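Local coordinates for protein DegT/DnrJ/EryC1/StrS aminotransferase (Brucella abortus 2308, PDB 4QGR) that probably transfers amino groups with the help of pyridoxal 5'-phosphate, as other members of the DegT/DnrJ/EryC1/StrS aminotransferase family do, at residues Arg37-Phe47 / Arg244-Leu254. Residues are numbered along the deposited sequence; the frame is centred on the assembly and turned at random.
Sequences RYILGPEVAEF and RLDTIQAAVLL. With ACT (acetate ion), chain D.
Helices 42-47 and 247-254 start side by side and run at 43° to each other, their axes 7.8 Å apart at the closest, with Gly41 beside Thr247 and Val44 beside Ala250. The pair belongs to the fold type I (aspartate aminotransferase-like) architecture of the DegT family, with its loop end at the subunit interface. Thr247 ties the 37-41 loop to the second helix. Thr247 OG1 donates to Arg37 O (2.7 Å), in the carbonyl plane, and accepts from Gly41 N (2.8 Å), so two bonds grip the buried hydroxyl. OG1 lies anti to the carbonyl carbon of Thr247 (chi1 -53°), which turns it to the loop, while CG2 meets Glu43 OE1. Water joins Leu40 N to Leu245 O. Further along, Glu43 fits as a knob among Thr247, Ala250, Ala251 and Leu254. Its bent chain carries OE2 to a salt bridge with Lys31. Val44 CG2 rests on Leu245 O (3.5 Å) and Ala250 CB. At the loop end, Ile39 CG2 lies over one face of the Arg244 guanidinium, whose NH1 and NH2 donate at the edge to the two oxygens of an acetate, probably from the crystallisation liquor, and whose NH2 also pairs with Asp206 of the second subunit. At the other end the Phe47 ring meets Phe195 edge-to-face. Leu254 CD2 packs on Phe47 CA, and Leu253 CB makes a CH-pi contact over one ring face of Phe47, 3.8 Å from the centroid.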
ATOM      1  N   ARG A  37       8.957   1.929  17.215  1.00 21.55           N
ATOM      2  CA  ARG A  37       9.369   0.987  16.186  1.00 21.26           C
ATOM      3  C   ARG A  37       8.196   0.803  15.238  1.00 19.11           C
ATOM      4  O   ARG A  37       7.589  -0.254  15.126  1.00 18.36           O
ATOM      5  CB  ARG A  37       9.775  -0.323  16.809  1.00 23.61           C
ATOM      6  CG  ARG A  37      10.909  -0.117  17.790  1.00 27.02           C
ATOM      7  CD  ARG A  37      11.504  -1.422  18.218  1.00 30.31           C
ATOM      8  NE  ARG A  37      12.410  -1.185  19.330  1.00 36.05           N
ATOM      9  CZ  ARG A  37      13.393  -1.997  19.678  1.00 39.99           C
ATOM     10  NH1 ARG A  37      13.639  -3.099  18.966  1.00 44.21           N
ATOM     11  NH2 ARG A  37      14.159  -1.682  20.714  1.00 42.39           N
ATOM     12  N   TYR A  38       7.915   1.869  14.529  1.00 17.68           N
ATOM     13  CA  TYR A  38       6.675   1.991  13.771  1.00 16.52           C
ATOM     14  C   TYR A  38       6.671   1.168  12.494  1.00 16.23           C
ATOM     15  O   TYR A  38       5.598   0.945  11.905  1.00 15.26           O
ATOM     16  CB  TYR A  38       6.440   3.472  13.445  1.00 16.45           C
ATOM     17  CG  TYR A  38       6.380   4.311  14.685  1.00 16.44           C
ATOM     18  CD1 TYR A  38       5.457   4.032  15.697  1.00 16.73           C
ATOM     19  CD2 TYR A  38       7.242   5.378  14.863  1.00 17.28           C
ATOM     20  CE1 TYR A  38       5.436   4.763  16.885  1.00 16.69           C
ATOM     21  CE2 TYR A  38       7.227   6.125  16.031  1.00 17.86           C
ATOM     22  CZ  TYR A  38       6.280   5.836  17.028  1.00 17.48           C
ATOM     23  OH  TYR A  38       6.251   6.595  18.180  1.00 18.65           O
ATOM     24  N   ILE A  39       7.849   0.779  12.023  1.00 16.08           N
ATOM     25  CA  ILE A  39       7.956  -0.010  10.823  1.00 16.26           C
ATOM     26  C   ILE A  39       8.606  -1.345  11.154  1.00 16.70           C
ATOM     27  O   ILE A  39       9.757  -1.387  11.598  1.00 17.04           O
ATOM     28  CB  ILE A  39       8.830   0.703   9.758  1.00 16.51           C
ATOM     29  CG1 ILE A  39       8.280   2.096   9.429  1.00 16.41           C
ATOM     30  CG2 ILE A  39       9.001  -0.153   8.547  1.00 16.41           C
ATOM     31  CD1 ILE A  39       6.944   2.126   8.694  1.00 15.81           C
ATOM     32  N   LEU A  40       7.895  -2.420  10.875  1.00 16.28           N
ATOM     33  CA  LEU A  40       8.361  -3.776  11.199  1.00 17.39           C
ATOM     34  C   LEU A  40       8.897  -3.910  12.624  1.00 17.74           C
ATOM     35  O   LEU A  40       9.960  -4.521  12.885  1.00 17.35           O
ATOM     36  CB  LEU A  40       9.385  -4.243  10.171  1.00 18.26           C
ATOM     37  CG  LEU A  40       8.940  -4.219   8.714  1.00 18.75           C
ATOM     38  CD1 LEU A  40      10.094  -4.548   7.785  1.00 20.47           C
ATOM     39  CD2 LEU A  40       7.764  -5.144   8.486  1.00 18.79           C
ATOM     40  N   GLY A  41       8.126  -3.388  13.570  1.00 17.03           N
ATOM     41  CA  GLY A  41       8.440  -3.561  14.985  1.00 17.95           C
ATOM     42  C   GLY A  41       8.054  -4.945  15.410  1.00 17.61           C
ATOM     43  O   GLY A  41       7.557  -5.733  14.603  1.00 16.21           O
ATOM     44  N   PRO A  42       8.270  -5.266  16.692  1.00 18.48           N
ATOM     45  CA  PRO A  42       8.158  -6.655  17.121  1.00 18.02           C
ATOM     46  C   PRO A  42       6.817  -7.296  16.915  1.00 16.93           C
ATOM     47  O   PRO A  42       6.760  -8.477  16.624  1.00 16.34           O
ATOM     48  CB  PRO A  42       8.483  -6.600  18.618  1.00 19.82           C
ATOM     49  CG  PRO A  42       9.367  -5.410  18.720  1.00 21.02           C
ATOM     50  CD  PRO A  42       8.892  -4.415  17.718  1.00 19.38           C
ATOM     51  N   GLU A  43       5.741  -6.513  17.042  1.00 16.15           N
ATOM     52  CA  GLU A  43       4.403  -7.033  16.886  1.00 15.54           C
ATOM     53  C   GLU A  43       4.169  -7.638  15.494  1.00 14.67           C
ATOM     54  O   GLU A  43       3.371  -8.547  15.361  1.00 13.75           O
ATOM     55  CB  GLU A  43       3.332  -5.949  17.181  1.00 15.53           C
ATOM     56  CG  GLU A  43       3.184  -5.581  18.664  1.00 16.67           C
ATOM     57  CD  GLU A  43       4.206  -4.574  19.182  1.00 17.32           C
ATOM     58  OE1 GLU A  43       5.203  -4.254  18.515  1.00 17.64           O
ATOM     59  OE2 GLU A  43       4.031  -4.118  20.326  1.00 19.45           O
ATOM     60  N   VAL A  44       4.877  -7.165  14.471  1.00 14.24           N
ATOM     61  CA  VAL A  44       4.666  -7.701  13.130  1.00 14.61           C
ATOM     62  C   VAL A  44       5.047  -9.187  13.065  1.00 14.93           C
ATOM     63  O   VAL A  44       4.236 -10.032  12.731  1.00 15.02           O
ATOM     64  CB  VAL A  44       5.364  -6.866  12.042  1.00 14.27           C
ATOM     65  CG1 VAL A  44       5.052  -7.415  10.666  1.00 14.76           C
ATOM     66  CG2 VAL A  44       4.874  -5.428  12.100  1.00 13.95           C
ATOM     67  N   ALA A  45       6.268  -9.509  13.447  1.00 16.50           N
ATOM     68  CA  ALA A  45       6.698 -10.898  13.438  1.00 17.63           C
ATOM     69  C   ALA A  45       5.919 -11.761  14.419  1.00 17.67           C
ATOM     70  O   ALA A  45       5.637 -12.927  14.134  1.00 17.80           O
ATOM     71  CB  ALA A  45       8.191 -10.994  13.697  1.00 18.07           C
ATOM     72  N   GLU A  46       5.583 -11.182  15.560  1.00 17.89           N
ATOM     73  CA  GLU A  46       4.789 -11.868  16.544  1.00 18.44           C
ATOM     74  C   GLU A  46       3.441 -12.267  15.948  1.00 16.47           C
ATOM     75  O   GLU A  46       2.966 -13.422  16.109  1.00 15.68           O
ATOM     76  CB  GLU A  46       4.673 -10.989  17.802  1.00 21.39           C
ATOM     77  CG  GLU A  46       3.885 -11.627  18.910  1.00 24.02           C
ATOM     78  CD  GLU A  46       3.669 -10.708  20.118  1.00 27.51           C
ATOM     79  OE1 GLU A  46       4.201  -9.547  20.153  1.00 28.42           O
ATOM     80  OE2 GLU A  46       2.905 -11.179  21.000  1.00 28.54           O
ATOM     81  N   PHE A  47       2.803 -11.325  15.260  1.00 14.84           N
ATOM     82  CA  PHE A  47       1.514 -11.622  14.645  1.00 13.79           C
ATOM     83  C   PHE A  47       1.685 -12.677  13.532  1.00 13.82           C
ATOM     84  O   PHE A  47       0.866 -13.592  13.422  1.00 13.69           O
ATOM     85  CB  PHE A  47       0.822 -10.330  14.161  1.00 13.01           C
ATOM     86  CG  PHE A  47      -0.408 -10.559  13.361  1.00 12.42           C
ATOM     87  CD1 PHE A  47      -1.546 -11.090  13.956  1.00 12.31           C
ATOM     88  CD2 PHE A  47      -0.456 -10.238  12.021  1.00 11.94           C
ATOM     89  CE1 PHE A  47      -2.674 -11.317  13.230  1.00 11.80           C
ATOM     90  CE2 PHE A  47      -1.588 -10.442  11.298  1.00 11.36           C
ATOM     91  CZ  PHE A  47      -2.717 -10.979  11.914  1.00 11.60           C
ATOM     92  N   ARG A 244       4.018  -3.105   3.585  1.00 12.24           N
ATOM     93  CA  ARG A 244       4.255  -3.547   4.962  1.00 12.73           C
ATOM     94  C   ARG A 244       2.993  -3.383   5.788  1.00 12.19           C
ATOM     95  O   ARG A 244       2.220  -2.431   5.609  1.00 11.22           O
ATOM     96  CB  ARG A 244       5.402  -2.746   5.585  1.00 14.02           C
ATOM     97  CG  ARG A 244       6.739  -2.967   4.888  1.00 15.00           C
ATOM     98  CD  ARG A 244       7.866  -2.109   5.461  1.00 16.48           C
ATOM     99  NE  ARG A 244       7.718  -0.704   5.122  1.00 17.76           N
ATOM    100  CZ  ARG A 244       8.704   0.112   4.765  1.00 19.21           C
ATOM    101  NH1 ARG A 244       9.961  -0.325   4.675  1.00 20.65           N
ATOM    102  NH2 ARG A 244       8.440   1.376   4.554  1.00 19.39           N
ATOM    103  N   LEU A 245       2.789  -4.323   6.714  1.00 11.90           N
ATOM    104  CA  LEU A 245       1.801  -4.128   7.791  1.00 11.85           C
ATOM    105  C   LEU A 245       2.406  -3.272   8.892  1.00 12.04           C
ATOM    106  O   LEU A 245       3.477  -3.629   9.444  1.00 12.53           O
ATOM    107  CB  LEU A 245       1.403  -5.465   8.367  1.00 11.84           C
ATOM    108  CG  LEU A 245       0.345  -5.511   9.482  1.00 11.69           C
ATOM    109  CD1 LEU A 245      -0.970  -5.132   8.915  1.00 11.44           C
ATOM    110  CD2 LEU A 245       0.266  -6.912  10.099  1.00 12.00           C
ATOM    111  N   ASP A 246       1.739  -2.161   9.224  1.00 11.67           N
ATOM    112  CA  ASP A 246       2.278  -1.240  10.234  1.00 12.07           C
ATOM    113  C   ASP A 246       2.329  -1.969  11.596  1.00 12.41           C
ATOM    114  O   ASP A 246       1.428  -2.754  11.925  1.00 12.51           O
ATOM    115  CB  ASP A 246       1.391  -0.015  10.448  1.00 11.52           C
ATOM    116  CG  ASP A 246       1.287   0.908   9.268  1.00 11.80           C
ATOM    117  OD1 ASP A 246       2.177   0.941   8.341  1.00 11.33           O
ATOM    118  OD2 ASP A 246       0.251   1.673   9.285  1.00 12.03           O
ATOM    119  N   THR A 247       3.339  -1.680  12.394  1.00 13.03           N
ATOM    120  CA  THR A 247       3.459  -2.242  13.738  1.00 13.35           C
ATOM    121  C   THR A 247       2.192  -1.972  14.538  1.00 12.92           C
ATOM    122  O   THR A 247       1.667  -2.836  15.228  1.00 12.45           O
ATOM    123  CB  THR A 247       4.634  -1.617  14.491  1.00 14.47           C
ATOM    124  OG1 THR A 247       5.823  -1.721  13.693  1.00 14.91           O
ATOM    125  CG2 THR A 247       4.865  -2.352  15.806  1.00 14.86           C
ATOM    126  N   ILE A 248       1.690  -0.744  14.423  1.00 12.95           N
ATOM    127  CA  ILE A 248       0.482  -0.380  15.168  1.00 13.19           C
ATOM    128  C   ILE A 248      -0.708  -1.239  14.758  1.00 12.72           C
ATOM    129  O   ILE A 248      -1.524  -1.617  15.612  1.00 14.23           O
ATOM    130  CB  ILE A 248       0.225   1.139  15.036  1.00 13.48           C
ATOM    131  CG1 ILE A 248      -0.676   1.630  16.148  1.00 14.46           C
ATOM    132  CG2 ILE A 248      -0.304   1.521  13.659  1.00 13.57           C
ATOM    133  CD1 ILE A 248      -0.805   3.126  16.208  1.00 14.83           C
ATOM    134  N   GLN A 249      -0.807  -1.611  13.484  1.00 11.78           N
ATOM    135  CA  GLN A 249      -1.905  -2.476  13.071  1.00 11.35           C
ATOM    136  C   GLN A 249      -1.663  -3.930  13.460  1.00 11.17           C
ATOM    137  O   GLN A 249      -2.620  -4.668  13.816  1.00 11.40           O
ATOM    138  CB  GLN A 249      -2.139  -2.350  11.546  1.00 11.19           C
ATOM    139  CG  GLN A 249      -2.583  -0.985  11.104  1.00 11.23           C
ATOM    140  CD  GLN A 249      -3.787  -0.459  11.838  1.00 11.33           C
ATOM    141  OE1 GLN A 249      -4.659  -1.225  12.284  1.00 11.35           O
ATOM    142  NE2 GLN A 249      -3.894   0.864  11.894  1.00 11.31           N
ATOM    143  N   ALA A 250      -0.419  -4.387  13.427  1.00 11.53           N
ATOM    144  CA  ALA A 250      -0.118  -5.753  13.951  1.00 11.66           C
ATOM    145  C   ALA A 250      -0.519  -5.897  15.442  1.00 12.02           C
ATOM    146  O   ALA A 250      -1.022  -6.947  15.872  1.00 11.85           O
ATOM    147  CB  ALA A 250       1.323  -6.116  13.746  1.00 11.99           C
ATOM    148  N   ALA A 251      -0.345  -4.815  16.197  1.00 12.32           N
ATOM    149  CA  ALA A 251      -0.656  -4.814  17.631  1.00 12.73           C
ATOM    150  C   ALA A 251      -2.162  -4.951  17.826  1.00 12.63           C
ATOM    151  O   ALA A 251      -2.632  -5.747  18.670  1.00 13.04           O
ATOM    152  CB  ALA A 251      -0.146  -3.552  18.240  1.00 13.02           C
ATOM    153  N   VAL A 252      -2.935  -4.214  17.026  1.00 11.78           N
ATOM    154  CA  VAL A 252      -4.392  -4.410  16.987  1.00 11.71           C
ATOM    155  C   VAL A 252      -4.770  -5.866  16.658  1.00 11.73           C
ATOM    156  O   VAL A 252      -5.592  -6.516  17.354  1.00 12.05           O
ATOM    157  CB  VAL A 252      -5.046  -3.393  16.011  1.00 11.36           C
ATOM    158  CG1 VAL A 252      -6.504  -3.750  15.761  1.00 11.44           C
ATOM    159  CG2 VAL A 252      -4.948  -2.004  16.605  1.00 11.73           C
ATOM    160  N   LEU A 253      -4.161  -6.382  15.596  1.00 11.06           N
ATOM    161  CA  LEU A 253      -4.467  -7.729  15.087  1.00 11.25           C
ATOM    162  C   LEU A 253      -4.160  -8.857  16.085  1.00 12.09           C
ATOM    163  O   LEU A 253      -4.892  -9.858  16.168  1.00 11.96           O
ATOM    164  CB  LEU A 253      -3.761  -7.946  13.743  1.00 10.75           C
ATOM    165  CG  LEU A 253      -4.458  -7.226  12.589  1.00 10.33           C
ATOM    166  CD1 LEU A 253      -3.547  -7.025  11.405  1.00 10.24           C
ATOM    167  CD2 LEU A 253      -5.715  -7.910  12.140  1.00 10.63           C
ATOM    168  N   LEU A 254      -3.126  -8.649  16.877  1.00 12.98           N
ATOM    169  CA  LEU A 254      -2.804  -9.621  17.931  1.00 13.91           C
ATOM    170  C   LEU A 254      -3.979  -9.766  18.878  1.00 13.72           C
ATOM    171  O   LEU A 254      -4.346 -10.862  19.258  1.00 13.52           O
ATOM    172  CB  LEU A 254      -1.540  -9.238  18.652  1.00 14.62           C
ATOM    173  CG  LEU A 254      -0.239  -9.540  17.890  1.00 15.09           C
ATOM    174  CD1 LEU A 254       0.933  -8.798  18.512  1.00 15.90           C
ATOM    175  CD2 LEU A 254       0.036 -11.036  17.872  1.00 15.33           C
TER
HETATM  176  C   ACT D 402      11.384   2.931   3.276  1.00 37.87           C
HETATM  177  O   ACT D 402      11.806   1.805   3.665  1.00 38.92           O
HETATM  178  OXT ACT D 402      10.246   3.084   2.812  1.00 28.90           O
HETATM  179  CH3 ACT D 402      12.270   4.144   3.377  1.00 35.88           C
HETATM  180  O   HOH W   1       3.170   1.457  13.189  1.00 12.21           O
HETATM  181  O   HOH W   2       5.585  -2.118   9.478  1.00 14.78           O